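Local coordinates for protein enoyl-CoA hydratase, EchA12_1 (Mycobacterium marinum M, PDB 3QRE) that probably catalyses the hydration of enoyl-CoA thioesters in fatty acid metabolism, as a trimeric member of the enoyl-CoA hydratase/isomerase (crotonase-like) family, at residues E34-P37 against G38-I42; W180-P183 against R184-W188; A191-L194 against L195-R199; Y235-P238 against S239-A242. All blocks are in the same frame, centred on the assembly; numbering follows the deposited sequence.

Interaction 1: residues E34-P37 against G38-I42; sequences EATP and GGVAI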
ATOM      1  N   GLU A  34      -9.702   0.094 -32.875  1.00 48.94           N
ATOM      2  CA  GLU A  34      -9.564  -1.185 -33.551  1.00 50.57           C
ATOM      3  C   GLU A  34     -10.012  -2.334 -32.647  1.00 50.07           C
ATOM      4  O   GLU A  34      -9.662  -2.378 -31.468  1.00 49.49           O
ATOM      5  CB  GLU A  34      -8.114  -1.366 -34.001  1.00 51.06           C
ATOM      6  CG  GLU A  34      -7.766  -2.739 -34.537  1.00 54.47           C
ATOM      7  CD  GLU A  34      -6.269  -2.904 -34.800  1.00 59.00           C
ATOM      8  OE1 GLU A  34      -5.547  -1.881 -34.940  1.00 60.21           O
ATOM      9  OE2 GLU A  34      -5.815  -4.070 -34.864  1.00 62.11           O
ATOM     10  N   ALA A  35     -10.786  -3.259 -33.206  1.00 50.74           N
ATOM     11  CA  ALA A  35     -11.261  -4.429 -32.462  1.00 50.66           C
ATOM     12  C   ALA A  35     -10.584  -5.736 -32.926  1.00 51.38           C
ATOM     13  O   ALA A  35     -10.593  -6.050 -34.121  1.00 52.27           O
ATOM     14  CB  ALA A  35     -12.776  -4.526 -32.588  1.00 50.80           C
ATOM     15  N   THR A  36      -9.998  -6.496 -31.997  1.00 51.01           N
ATOM     16  CA  THR A  36      -9.410  -7.798 -32.344  1.00 51.68           C
ATOM     17  C   THR A  36     -10.519  -8.876 -32.480  1.00 52.60           C
ATOM     18  O   THR A  36     -11.659  -8.667 -32.004  1.00 51.80           O
ATOM     19  CB  THR A  36      -8.312  -8.277 -31.334  1.00 51.12           C
ATOM     20  OG1 THR A  36      -8.895  -8.537 -30.051  1.00 50.59           O
ATOM     21  CG2 THR A  36      -7.205  -7.261 -31.194  1.00 50.99           C
ATOM     22  N   PRO A  37     -10.199 -10.022 -33.132  1.00 53.25           N
ATOM     23  CA  PRO A  37     -11.170 -11.127 -33.178  1.00 53.66           C
ATOM     24  C   PRO A  37     -11.554 -11.588 -31.770  1.00 52.60           C
ATOM     25  O   PRO A  37     -12.724 -11.951 -31.530  1.00 52.89           O
ATOM     26  CB  PRO A  37     -10.430 -12.244 -33.951  1.00 54.52           C
ATOM     27  CG  PRO A  37      -8.964 -11.871 -33.900  1.00 55.43           C
ATOM     28  CD  PRO A  37      -8.960 -10.346 -33.870  1.00 54.53           C
ATOM     29  N   GLY A  38     -10.581 -11.541 -30.847  1.00 51.49           N
ATOM     30  CA  GLY A  38     -10.781 -11.941 -29.444  1.00 48.98           C
ATOM     31  C   GLY A  38     -11.600 -11.002 -28.565  1.00 46.85           C
ATOM     32  O   GLY A  38     -11.779 -11.279 -27.377  1.00 46.47           O
ATOM     33  N   GLY A  39     -12.080  -9.889 -29.127  1.00 45.08           N
ATOM     34  CA  GLY A  39     -12.968  -8.965 -28.406  1.00 42.63           C
ATOM     35  C   GLY A  39     -12.269  -7.913 -27.537  1.00 40.54           C
ATOM     36  O   GLY A  39     -12.834  -7.422 -26.548  1.00 38.97           O
ATOM     37  N   VAL A  40     -11.042  -7.571 -27.922  1.00 39.66           N
ATOM     38  CA  VAL A  40     -10.316  -6.447 -27.339  1.00 38.56           C
ATOM     39  C   VAL A  40     -10.444  -5.203 -28.220  1.00 37.92           C
ATOM     40  O   VAL A  40     -10.103  -5.244 -29.392  1.00 39.10           O
ATOM     41  CB  VAL A  40      -8.822  -6.786 -27.129  1.00 39.12           C
ATOM     42  CG1 VAL A  40      -8.094  -5.603 -26.472  1.00 37.63           C
ATOM     43  CG2 VAL A  40      -8.664  -8.077 -26.313  1.00 36.80           C
ATOM     44  N   ALA A  41     -10.969  -4.122 -27.658  1.00 36.32           N
ATOM     45  CA  ALA A  41     -10.925  -2.805 -28.288  1.00 35.76           C
ATOM     46  C   ALA A  41      -9.584  -2.102 -28.004  1.00 35.43           C
ATOM     47  O   ALA A  41      -9.248  -1.818 -26.846  1.00 34.68           O
ATOM     48  CB  ALA A  41     -12.092  -1.937 -27.788  1.00 34.89           C
ATOM     49  N   ILE A  42      -8.828  -1.817 -29.062  1.00 36.01           N
ATOM     50  CA  ILE A  42      -7.561  -1.098 -28.951  1.00 35.82           C
ATOM     51  C   ILE A  42      -7.779   0.377 -29.273  1.00 36.16           C
ATOM     52  O   ILE A  42      -8.206   0.738 -30.384  1.00 36.93           O
ATOM     53  CB  ILE A  42      -6.469  -1.692 -29.873  1.00 36.76           C
ATOM     54  CG1 ILE A  42      -6.299  -3.189 -29.585  1.00 37.15           C
ATOM     55  CG2 ILE A  42      -5.143  -0.905 -29.719  1.00 36.20           C
ATOM     56  CD1 ILE A  42      -5.364  -3.914 -30.549  1.00 39.34           C
TER
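A beta hairpin brings strands 31-35 and 40-45 together, and Thr36 meets Val40 and Ile42 just where the arms of the hairpin close into the turn. Glu34 and Ile42 form an antiparallel hydrogen-bonded pair, Glu34 N giving to Ile42 O at 3.0 Å and Ile42 N to Glu34 O. Ala35 and Ala41 follow as a non-hydrogen-bonded pair with CA atoms 4.5 Å apart, and Thr36 N to Val40 O (2.9 Å) is the next rung. A type I beta turn runs from Thr36 to Gly39, held by Gly39 N to Thr36 O at 3.2 Å, the donor standing well above the carbonyl plane. Gly39 has a positive phi (85°), which favours glycine.

Thr36 OG1 sits between its own backbone N and carbonyl carbon (chi1 66°), from where it accepts Val40 N at 3.2 Å. The same oxygen lies 3.4 Å from Val40 CB, the two side chains running side by side and pointing the same way, and it has a second partner in Glu230. On the other branch, Thr36 CG2 touches Ile42 CD1 at 3.9 Å, these side chains crossing nearly at a right angle. Val40 and Ile42 reach on to Leu226 of helix 221-235, while Ala41 bonds to strand 77-82 through Val77 and Val79. Such an N-terminal hairpin forms the edge of the larger sheet in the crotonase-like fold.

Interaction 2: residues W180-P183 against R184-W188; sequences WILP and RLTSW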
ATOM      1  N   TRP A 180      -6.332  12.206  -5.687  1.00 27.96           N
ATOM      2  CA  TRP A 180      -7.205  11.126  -5.248  1.00 27.73           C
ATOM      3  C   TRP A 180      -6.576   9.751  -5.573  1.00 27.46           C
ATOM      4  O   TRP A 180      -6.298   8.962  -4.658  1.00 27.53           O
ATOM      5  CB  TRP A 180      -8.569  11.278  -5.933  1.00 27.66           C
ATOM      6  CG  TRP A 180      -9.574  10.232  -5.589  1.00 28.52           C
ATOM      7  CD1 TRP A 180     -10.285  10.134  -4.412  1.00 29.75           C
ATOM      8  CD2 TRP A 180     -10.037   9.146  -6.426  1.00 27.65           C
ATOM      9  NE1 TRP A 180     -11.142   9.056  -4.471  1.00 30.10           N
ATOM     10  CE2 TRP A 180     -11.017   8.438  -5.689  1.00 28.56           C
ATOM     11  CE3 TRP A 180      -9.714   8.703  -7.714  1.00 27.96           C
ATOM     12  CZ2 TRP A 180     -11.683   7.314  -6.201  1.00 26.61           C
ATOM     13  CZ3 TRP A 180     -10.383   7.577  -8.225  1.00 27.66           C
ATOM     14  CH2 TRP A 180     -11.360   6.911  -7.471  1.00 26.73           C
ATOM     15  N   ILE A 181      -6.341   9.470  -6.863  1.00 26.18           N
ATOM     16  CA  ILE A 181      -5.868   8.148  -7.277  1.00 25.50           C
ATOM     17  C   ILE A 181      -4.448   7.799  -6.797  1.00 25.81           C
ATOM     18  O   ILE A 181      -4.203   6.697  -6.304  1.00 26.52           O
ATOM     19  CB  ILE A 181      -6.047   7.931  -8.840  1.00 25.87           C
ATOM     20  CG1 ILE A 181      -5.886   6.440  -9.223  1.00 24.30           C
ATOM     21  CG2 ILE A 181      -5.181   8.930  -9.687  1.00 25.05           C
ATOM     22  CD1 ILE A 181      -6.907   5.530  -8.460  1.00 24.39           C
ATOM     23  N   LEU A 182      -3.505   8.731  -6.910  1.00 26.15           N
ATOM     24  CA  LEU A 182      -2.108   8.444  -6.557  1.00 25.74           C
ATOM     25  C   LEU A 182      -1.906   7.874  -5.155  1.00 26.60           C
ATOM     26  O   LEU A 182      -1.310   6.787  -5.032  1.00 27.09           O
ATOM     27  CB  LEU A 182      -1.194   9.654  -6.791  1.00 25.64           C
ATOM     28  CG  LEU A 182       0.324   9.399  -6.754  1.00 25.86           C
ATOM     29  CD1 LEU A 182       0.712   8.121  -7.555  1.00 19.77           C
ATOM     30  CD2 LEU A 182       1.109  10.651  -7.239  1.00 21.97           C
ATOM     31  N   PRO A 183      -2.370   8.588  -4.090  1.00 26.64           N
ATOM     32  CA  PRO A 183      -2.131   7.980  -2.783  1.00 27.30           C
ATOM     33  C   PRO A 183      -2.915   6.671  -2.555  1.00 27.80           C
ATOM     34  O   PRO A 183      -2.440   5.797  -1.816  1.00 27.83           O
ATOM     35  CB  PRO A 183      -2.537   9.083  -1.776  1.00 27.73           C
ATOM     36  CG  PRO A 183      -3.447   9.977  -2.516  1.00 27.27           C
ATOM     37  CD  PRO A 183      -3.055   9.891  -3.976  1.00 26.96           C
ATOM     38  N   ARG A 184      -4.075   6.525  -3.200  1.00 27.65           N
ATOM     39  CA  ARG A 184      -4.859   5.276  -3.097  1.00 28.26           C
ATOM     40  C   ARG A 184      -4.160   4.070  -3.689  1.00 28.19           C
ATOM     41  O   ARG A 184      -4.253   2.966  -3.128  1.00 28.57           O
ATOM     42  CB  ARG A 184      -6.275   5.444  -3.672  1.00 27.97           C
ATOM     43  CG  ARG A 184      -7.233   5.979  -2.587  1.00 29.89           C
ATOM     44  CD  ARG A 184      -8.467   6.608  -3.181  1.00 35.51           C
ATOM     45  NE  ARG A 184      -9.301   7.240  -2.154  1.00 39.88           N
ATOM     46  CZ  ARG A 184      -9.024   8.408  -1.570  1.00 42.82           C
ATOM     47  NH1 ARG A 184      -9.842   8.871  -0.645  1.00 43.36           N
ATOM     48  NH2 ARG A 184      -7.926   9.115  -1.904  1.00 43.10           N
ATOM     49  N   LEU A 185      -3.446   4.283  -4.798  1.00 27.52           N
ATOM     50  CA  LEU A 185      -2.664   3.217  -5.444  1.00 27.69           C
ATOM     51  C   LEU A 185      -1.326   2.954  -4.778  1.00 28.28           C
ATOM     52  O   LEU A 185      -0.770   1.843  -4.922  1.00 28.56           O
ATOM     53  CB  LEU A 185      -2.432   3.492  -6.944  1.00 27.04           C
ATOM     54  CG  LEU A 185      -3.653   3.417  -7.873  1.00 27.36           C
ATOM     55  CD1 LEU A 185      -3.249   3.496  -9.356  1.00 26.55           C
ATOM     56  CD2 LEU A 185      -4.443   2.133  -7.597  1.00 24.87           C
ATOM     57  N   THR A 186      -0.785   3.972  -4.095  1.00 27.97           N
ATOM     58  CA  THR A 186       0.525   3.863  -3.423  1.00 26.96           C
ATOM     59  C   THR A 186       0.387   4.213  -1.934  1.00 27.93           C
ATOM     60  O   THR A 186       0.081   3.332  -1.138  1.00 28.28           O
ATOM     61  CB  THR A 186       1.603   4.737  -4.108  1.00 27.05           C
ATOM     62  OG1 THR A 186       1.199   6.111  -4.101  1.00 25.65           O
ATOM     63  CG2 THR A 186       1.862   4.270  -5.555  1.00 24.52           C
ATOM     64  N   SER A 187       0.592   5.486  -1.559  1.00 27.35           N
ATOM     65  CA  SER A 187       0.390   5.945  -0.173  1.00 27.25           C
ATOM     66  C   SER A 187       0.502   7.466  -0.127  1.00 26.93           C
ATOM     67  O   SER A 187       0.915   8.088  -1.110  1.00 26.79           O
ATOM     68  CB  SER A 187       1.453   5.335   0.761  1.00 28.45           C
ATOM     69  OG  SER A 187       2.754   5.900   0.548  1.00 28.92           O
ATOM     70  N   TRP A 188       0.162   8.074   1.007  1.00 26.25           N
ATOM     71  CA  TRP A 188       0.450   9.481   1.203  1.00 25.47           C
ATOM     72  C   TRP A 188       1.940   9.806   0.941  1.00 25.81           C
ATOM     73  O   TRP A 188       2.263  10.821   0.316  1.00 25.73           O
ATOM     74  CB  TRP A 188       0.054   9.915   2.610  1.00 26.24           C
ATOM     75  CG  TRP A 188      -1.443   9.926   2.884  1.00 26.40           C
ATOM     76  CD1 TRP A 188      -2.461  10.073   1.960  1.00 26.79           C
ATOM     77  CD2 TRP A 188      -2.088   9.829   4.165  1.00 24.86           C
ATOM     78  NE1 TRP A 188      -3.681  10.064   2.585  1.00 24.22           N
ATOM     79  CE2 TRP A 188      -3.491   9.899   3.933  1.00 25.49           C
ATOM     80  CE3 TRP A 188      -1.623   9.670   5.482  1.00 23.98           C
ATOM     81  CZ2 TRP A 188      -4.433   9.801   4.977  1.00 26.95           C
ATOM     82  CZ3 TRP A 188      -2.555   9.592   6.521  1.00 24.63           C
ATOM     83  CH2 TRP A 188      -3.942   9.660   6.266  1.00 25.73           C
TER
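Arg184 turns back along helix 178-185 and lies over the indole of Trp180, four residues earlier. Its CB is 3.6 Å from Ile181 O. CG passes beside Trp180 O, and Arg184 CD makes a CH-pi contact over the five-membered ring of Trp180, 4.0 Å from the centroid and 17° off the normal. The chain is extended from CG to NE; chi4 (76°) then turns the guanidinium so that its plane lies 23° from that of the indole, with Trp180 CD1 over its centre. Arg184 NE and Trp180 NE1, both donors, lie close without a hydrogen bond between them. At the tip, Arg184 NH2 gives to Trp180 O at 3.2 Å, which helps to hold the flat group in this rotation.

Beyond Leu185 the helix ends. Leu182 O accepts both Thr186 N (3.0 Å) and Thr186 OG1 (2.8 Å), the hydroxyl coming from above the carbonyl plane, so that one residue serves this oxygen with both backbone and side chain. Ile181 CD1 packs on Leu185 CG at 3.9 Å. Across the bend, Pro183 CB meets Trp188 CD1 at the indole edge, also at 3.9 Å. Trp188 of the third subunit packs on Trp180, Ile181, Arg184 and Leu185, and Trp188 of this chain reaches Trp180 of the second subunit. Ser187 OG accepts Val190 N as N-cap in the short connection between helices 178-185 and 188-197, at the subunit interfaces of the trimer.

Interaction 3: residues A191-L194 against L195-R199; sequences ALDL and LLSGR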
ATOM      1  N   ALA A 191       2.753   9.686  -2.780  1.00 25.28           N
ATOM      2  CA  ALA A 191       2.067  10.820  -3.410  1.00 25.17           C
ATOM      3  C   ALA A 191       2.733  12.141  -3.037  1.00 25.69           C
ATOM      4  O   ALA A 191       2.963  12.977  -3.903  1.00 25.66           O
ATOM      5  CB  ALA A 191       0.559  10.836  -3.079  1.00 24.26           C
ATOM      6  N   LEU A 192       3.064  12.331  -1.763  1.00 26.39           N
ATOM      7  CA  LEU A 192       3.737  13.586  -1.370  1.00 28.00           C
ATOM      8  C   LEU A 192       5.089  13.769  -2.061  1.00 28.04           C
ATOM      9  O   LEU A 192       5.389  14.852  -2.581  1.00 28.34           O
ATOM     10  CB  LEU A 192       3.873  13.743   0.164  1.00 28.66           C
ATOM     11  CG  LEU A 192       2.521  13.998   0.851  1.00 29.18           C
ATOM     12  CD1 LEU A 192       2.548  13.528   2.295  1.00 29.49           C
ATOM     13  CD2 LEU A 192       2.089  15.471   0.738  1.00 28.77           C
ATOM     14  N   ASP A 193       5.887  12.714  -2.068  1.00 27.67           N
ATOM     15  CA  ASP A 193       7.180  12.743  -2.737  1.00 28.79           C
ATOM     16  C   ASP A 193       7.053  13.131  -4.242  1.00 28.33           C
ATOM     17  O   ASP A 193       7.682  14.080  -4.697  1.00 28.32           O
ATOM     18  CB  ASP A 193       7.900  11.383  -2.552  1.00 28.56           C
ATOM     19  CG  ASP A 193       9.151  11.248  -3.418  1.00 30.89           C
ATOM     20  OD1 ASP A 193       9.767  12.289  -3.788  1.00 32.07           O
ATOM     21  OD2 ASP A 193       9.526  10.102  -3.726  1.00 31.34           O
ATOM     22  N   LEU A 194       6.245  12.379  -4.994  1.00 27.79           N
ATOM     23  CA  LEU A 194       6.082  12.572  -6.444  1.00 27.28           C
ATOM     24  C   LEU A 194       5.483  13.927  -6.804  1.00 27.08           C
ATOM     25  O   LEU A 194       5.930  14.558  -7.761  1.00 26.97           O
ATOM     26  CB  LEU A 194       5.262  11.418  -7.062  1.00 25.92           C
ATOM     27  CG  LEU A 194       5.939  10.041  -6.922  1.00 27.34           C
ATOM     28  CD1 LEU A 194       5.104   8.905  -7.532  1.00 25.04           C
ATOM     29  CD2 LEU A 194       7.374  10.034  -7.508  1.00 27.98           C
ATOM     30  N   LEU A 195       4.488  14.376  -6.031  1.00 27.01           N
ATOM     31  CA  LEU A 195       3.826  15.663  -6.288  1.00 26.90           C
ATOM     32  C   LEU A 195       4.667  16.874  -5.929  1.00 27.84           C
ATOM     33  O   LEU A 195       4.761  17.816  -6.733  1.00 28.81           O
ATOM     34  CB  LEU A 195       2.444  15.737  -5.624  1.00 26.07           C
ATOM     35  CG  LEU A 195       1.465  14.749  -6.284  1.00 26.28           C
ATOM     36  CD1 LEU A 195       0.213  14.561  -5.415  1.00 23.90           C
ATOM     37  CD2 LEU A 195       1.108  15.131  -7.762  1.00 22.55           C
ATOM     38  N   LEU A 196       5.259  16.863  -4.733  1.00 28.30           N
ATOM     39  CA  LEU A 196       6.086  17.985  -4.255  1.00 29.32           C
ATOM     40  C   LEU A 196       7.397  18.114  -5.025  1.00 29.92           C
ATOM     41  O   LEU A 196       7.878  19.219  -5.214  1.00 29.87           O
ATOM     42  CB  LEU A 196       6.427  17.834  -2.772  1.00 29.68           C
ATOM     43  CG  LEU A 196       5.341  17.942  -1.698  1.00 30.53           C
ATOM     44  CD1 LEU A 196       5.838  17.329  -0.378  1.00 27.97           C
ATOM     45  CD2 LEU A 196       4.867  19.412  -1.502  1.00 29.89           C
ATOM     46  N   SER A 197       7.985  16.985  -5.437  1.00 30.16           N
ATOM     47  CA  SER A 197       9.240  17.005  -6.206  1.00 31.16           C
ATOM     48  C   SER A 197       8.990  17.199  -7.700  1.00 31.24           C
ATOM     49  O   SER A 197       9.802  17.818  -8.393  1.00 32.32           O
ATOM     50  CB  SER A 197      10.074  15.741  -6.007  1.00 30.23           C
ATOM     51  OG  SER A 197       9.436  14.612  -6.597  1.00 31.37           O
ATOM     52  N   GLY A 198       7.878  16.669  -8.194  1.00 31.13           N
ATOM     53  CA  GLY A 198       7.612  16.692  -9.626  1.00 31.73           C
ATOM     54  C   GLY A 198       8.646  15.868 -10.382  1.00 32.31           C
ATOM     55  O   GLY A 198       8.822  16.045 -11.590  1.00 32.92           O
ATOM     56  N   ARG A 199       9.328  14.963  -9.682  1.00 32.11           N
ATOM     57  CA  ARG A 199      10.495  14.293 -10.264  1.00 32.80           C
ATOM     58  C   ARG A 199      10.118  13.266 -11.325  1.00 32.84           C
ATOM     59  O   ARG A 199       8.994  12.774 -11.355  1.00 32.85           O
ATOM     60  CB  ARG A 199      11.376  13.644  -9.179  1.00 32.59           C
ATOM     61  CG  ARG A 199      10.757  12.424  -8.498  1.00 31.87           C
ATOM     62  CD  ARG A 199      11.551  12.049  -7.235  1.00 28.82           C
ATOM     63  NE  ARG A 199      10.933  10.936  -6.499  1.00 27.95           N
ATOM     64  CZ  ARG A 199      11.052   9.645  -6.826  1.00 28.59           C
ATOM     65  NH1 ARG A 199      11.758   9.271  -7.900  1.00 26.39           N
ATOM     66  NH2 ARG A 199      10.455   8.717  -6.085  1.00 26.55           N
TER
HETATM   67  O   HOH W   1       6.701  13.110 -10.023  1.00 22.61           O
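Asp193 and Arg199 are joined by a salt bridge across the C-terminal end of helix 188-197, where an ST turn leads the chain out. The Asp193 carboxylate swings away from its backbone N (chi1 170°) and lies 21° from the guanidinium plane. Arg199 grips it side-on: NH2 at 2.9 Å and NE at 3.2 Å both give to Asp193 OD2, on its syn side and from one face of the carboxylate. A further bond from Arg199 NE to Asp193 OD1 is weak. Arg199 reaches there with CG between its backbone N and carbonyl carbon (chi1 70°), then runs extended to NE before the last torsion turns the guanidinium. Leu194 CD2 lies over one face of that group, 3.6 Å from Arg199 NH2.

Asp193 also bonds Tyr228 and Lys213 of the second subunit, and Arg199 NH2 pairs with Glu205 of its own chain, so the salt bridge is part of a charged network across the interface that probably favours an ionised carboxylate. Along the helix, Leu192 CB touches Leu196 CD1 at 4.1 Å. Gly198, with positive phi, ends the helix and gives its N to Leu194 O, which also takes a bond from a water that bridges to Arg199 O. Ser197 OG gives to Asp193 O at 2.6 Å while Ser197 N bonds the same oxygen from the opposite face, and OG in turn accepts Arg199 N at 3.1 Å.

Interaction 4: residues Y235-P238 against S239-A242; sequences YCSP and SSMA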
ATOM      1  N   TYR A 235     -11.123 -15.792 -19.098  1.00 41.45           N
ATOM      2  CA  TYR A 235     -11.346 -16.219 -17.717  1.00 40.78           C
ATOM      3  C   TYR A 235     -12.635 -15.707 -17.035  1.00 40.28           C
ATOM      4  O   TYR A 235     -13.298 -16.468 -16.333  1.00 39.72           O
ATOM      5  CB  TYR A 235     -10.121 -15.984 -16.825  1.00 40.29           C
ATOM      6  CG  TYR A 235     -10.439 -16.178 -15.344  1.00 40.09           C
ATOM      7  CD1 TYR A 235     -10.566 -17.461 -14.780  1.00 40.35           C
ATOM      8  CD2 TYR A 235     -10.665 -15.066 -14.516  1.00 37.89           C
ATOM      9  CE1 TYR A 235     -10.887 -17.618 -13.405  1.00 40.45           C
ATOM     10  CE2 TYR A 235     -10.987 -15.207 -13.173  1.00 37.15           C
ATOM     11  CZ  TYR A 235     -11.100 -16.473 -12.617  1.00 39.58           C
ATOM     12  OH  TYR A 235     -11.419 -16.554 -11.277  1.00 40.03           O
ATOM     13  N   CYS A 236     -12.986 -14.442 -17.267  1.00 39.55           N
ATOM     14  CA  CYS A 236     -14.144 -13.789 -16.634  1.00 39.19           C
ATOM     15  C   CYS A 236     -15.282 -13.591 -17.595  1.00 39.43           C
ATOM     16  O   CYS A 236     -15.058 -13.183 -18.744  1.00 40.04           O
ATOM     17  CB  CYS A 236     -13.748 -12.379 -16.241  1.00 38.92           C
ATOM     18  SG  CYS A 236     -13.397 -12.096 -14.560  1.00 39.32           S
ATOM     19  N   SER A 237     -16.504 -13.805 -17.136  1.00 39.24           N
ATOM     20  CA  SER A 237     -17.648 -13.386 -17.921  1.00 39.85           C
ATOM     21  C   SER A 237     -17.735 -11.858 -17.886  1.00 38.63           C
ATOM     22  O   SER A 237     -17.132 -11.236 -17.014  1.00 38.94           O
ATOM     23  CB  SER A 237     -18.933 -13.989 -17.354  1.00 40.93           C
ATOM     24  OG  SER A 237     -19.193 -13.493 -16.051  1.00 42.53           O
ATOM     25  N   PRO A 238     -18.474 -11.244 -18.829  1.00 38.25           N
ATOM     26  CA  PRO A 238     -18.743  -9.801 -18.769  1.00 37.65           C
ATOM     27  C   PRO A 238     -19.370  -9.299 -17.466  1.00 37.17           C
ATOM     28  O   PRO A 238     -18.960  -8.256 -16.966  1.00 37.39           O
ATOM     29  CB  PRO A 238     -19.702  -9.568 -19.953  1.00 38.24           C
ATOM     30  CG  PRO A 238     -19.367 -10.644 -20.901  1.00 38.40           C
ATOM     31  CD  PRO A 238     -19.019 -11.838 -20.063  1.00 38.69           C
ATOM     32  N   SER A 239     -20.332 -10.026 -16.906  1.00 37.58           N
ATOM     33  CA  SER A 239     -20.961  -9.581 -15.670  1.00 37.28           C
ATOM     34  C   SER A 239     -20.048  -9.830 -14.473  1.00 36.51           C
ATOM     35  O   SER A 239     -20.151  -9.159 -13.440  1.00 36.74           O
ATOM     36  CB  SER A 239     -22.350 -10.215 -15.489  1.00 38.31           C
ATOM     37  OG  SER A 239     -22.273 -11.621 -15.379  1.00 40.67           O
ATOM     38  N   SER A 240     -19.122 -10.767 -14.614  1.00 35.93           N
ATOM     39  CA  SER A 240     -18.123 -10.974 -13.560  1.00 35.04           C
ATOM     40  C   SER A 240     -17.100  -9.851 -13.511  1.00 33.43           C
ATOM     41  O   SER A 240     -16.730  -9.412 -12.428  1.00 32.37           O
ATOM     42  CB  SER A 240     -17.430 -12.330 -13.683  1.00 35.48           C
ATOM     43  OG  SER A 240     -18.139 -13.294 -12.925  1.00 38.23           O
ATOM     44  N   MET A 241     -16.636  -9.396 -14.677  1.00 32.44           N
ATOM     45  CA  MET A 241     -15.756  -8.219 -14.731  1.00 31.37           C
ATOM     46  C   MET A 241     -16.442  -6.970 -14.129  1.00 31.18           C
ATOM     47  O   MET A 241     -15.840  -6.256 -13.337  1.00 31.20           O
ATOM     48  CB  MET A 241     -15.330  -7.940 -16.174  1.00 31.73           C
ATOM     49  CG  MET A 241     -14.321  -8.909 -16.749  1.00 30.97           C
ATOM     50  SD  MET A 241     -13.992  -8.610 -18.498  1.00 33.47           S
ATOM     51  CE  MET A 241     -12.644  -9.745 -18.720  1.00 31.62           C
ATOM     52  N   ALA A 242     -17.709  -6.735 -14.482  1.00 31.22           N
ATOM     53  CA  ALA A 242     -18.452  -5.543 -14.031  1.00 31.20           C
ATOM     54  C   ALA A 242     -18.576  -5.547 -12.528  1.00 31.64           C
ATOM     55  O   ALA A 242     -18.451  -4.505 -11.889  1.00 31.67           O
ATOM     56  CB  ALA A 242     -19.856  -5.505 -14.646  1.00 31.31           C
TER
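Cys236 packs against Met241 at the start of helix 238-249: Cys236 CB points toward the helix and lies 3.6 Å from Met241 CG, while the methionine chain, extended beyond CG, brings Met241 CE alongside the same CB at 3.8 Å. Cys236 SG lies near both Met241 and Ser240, 4.0 Å from Met241 CG and 4.1 Å from Ser240 CB.

Next to this apolar pair, Ser237 is the N-cap. Its OG stands between its own backbone N and carbonyl carbon (chi1 65°), which aims the hydroxyl back over the helix start, where it accepts Ser240 N at 3.1 Å. Ser240 CB is pressed close to that oxygen, 3.2 Å from Ser237 OG. The carbonyl of Ser237 opens the regular helix pattern by accepting Met241 N, Ser237 O lying 3.0 Å from that nitrogen, and Pro238 O takes Ala242 N in the next step. Pro238, the first helical residue, has no N-H to be satisfied.

Cys236 is the first residue to leave helix 221-235, and its carbonyl accepts Arg76, whose side chain also touches Pro238 and Met241. Met241 further meets Pro132, just before strand 133-137. Cys236 and Met241 both pack on Leu196 of the third subunit, so this junction between helices 221-235 and 238-249 lies against helix 188-197 of that neighbour.

In the fold
The four contacts follow one another along the chain, from interaction 1 in the N-terminal hairpin of the six-stranded sheet to interaction 4 near the C-terminal end of the model. Interactions 2 and 3 occupy the consecutive helices 178-185 and 188-197, with centres about 12 Å apart, and touch where Pro183 CB meets Ala191 CB at 3.8 Å. Interaction 1 lies across the chain's centre from both, its centre about 31 Å from that of interaction 2. Interactions 3 and 4, about 36 Å apart between centres within one subunit, come together between subunits, since Leu196 packs on Met241 of the second subunit. Trimer assembly thus joins distant parts of the fold.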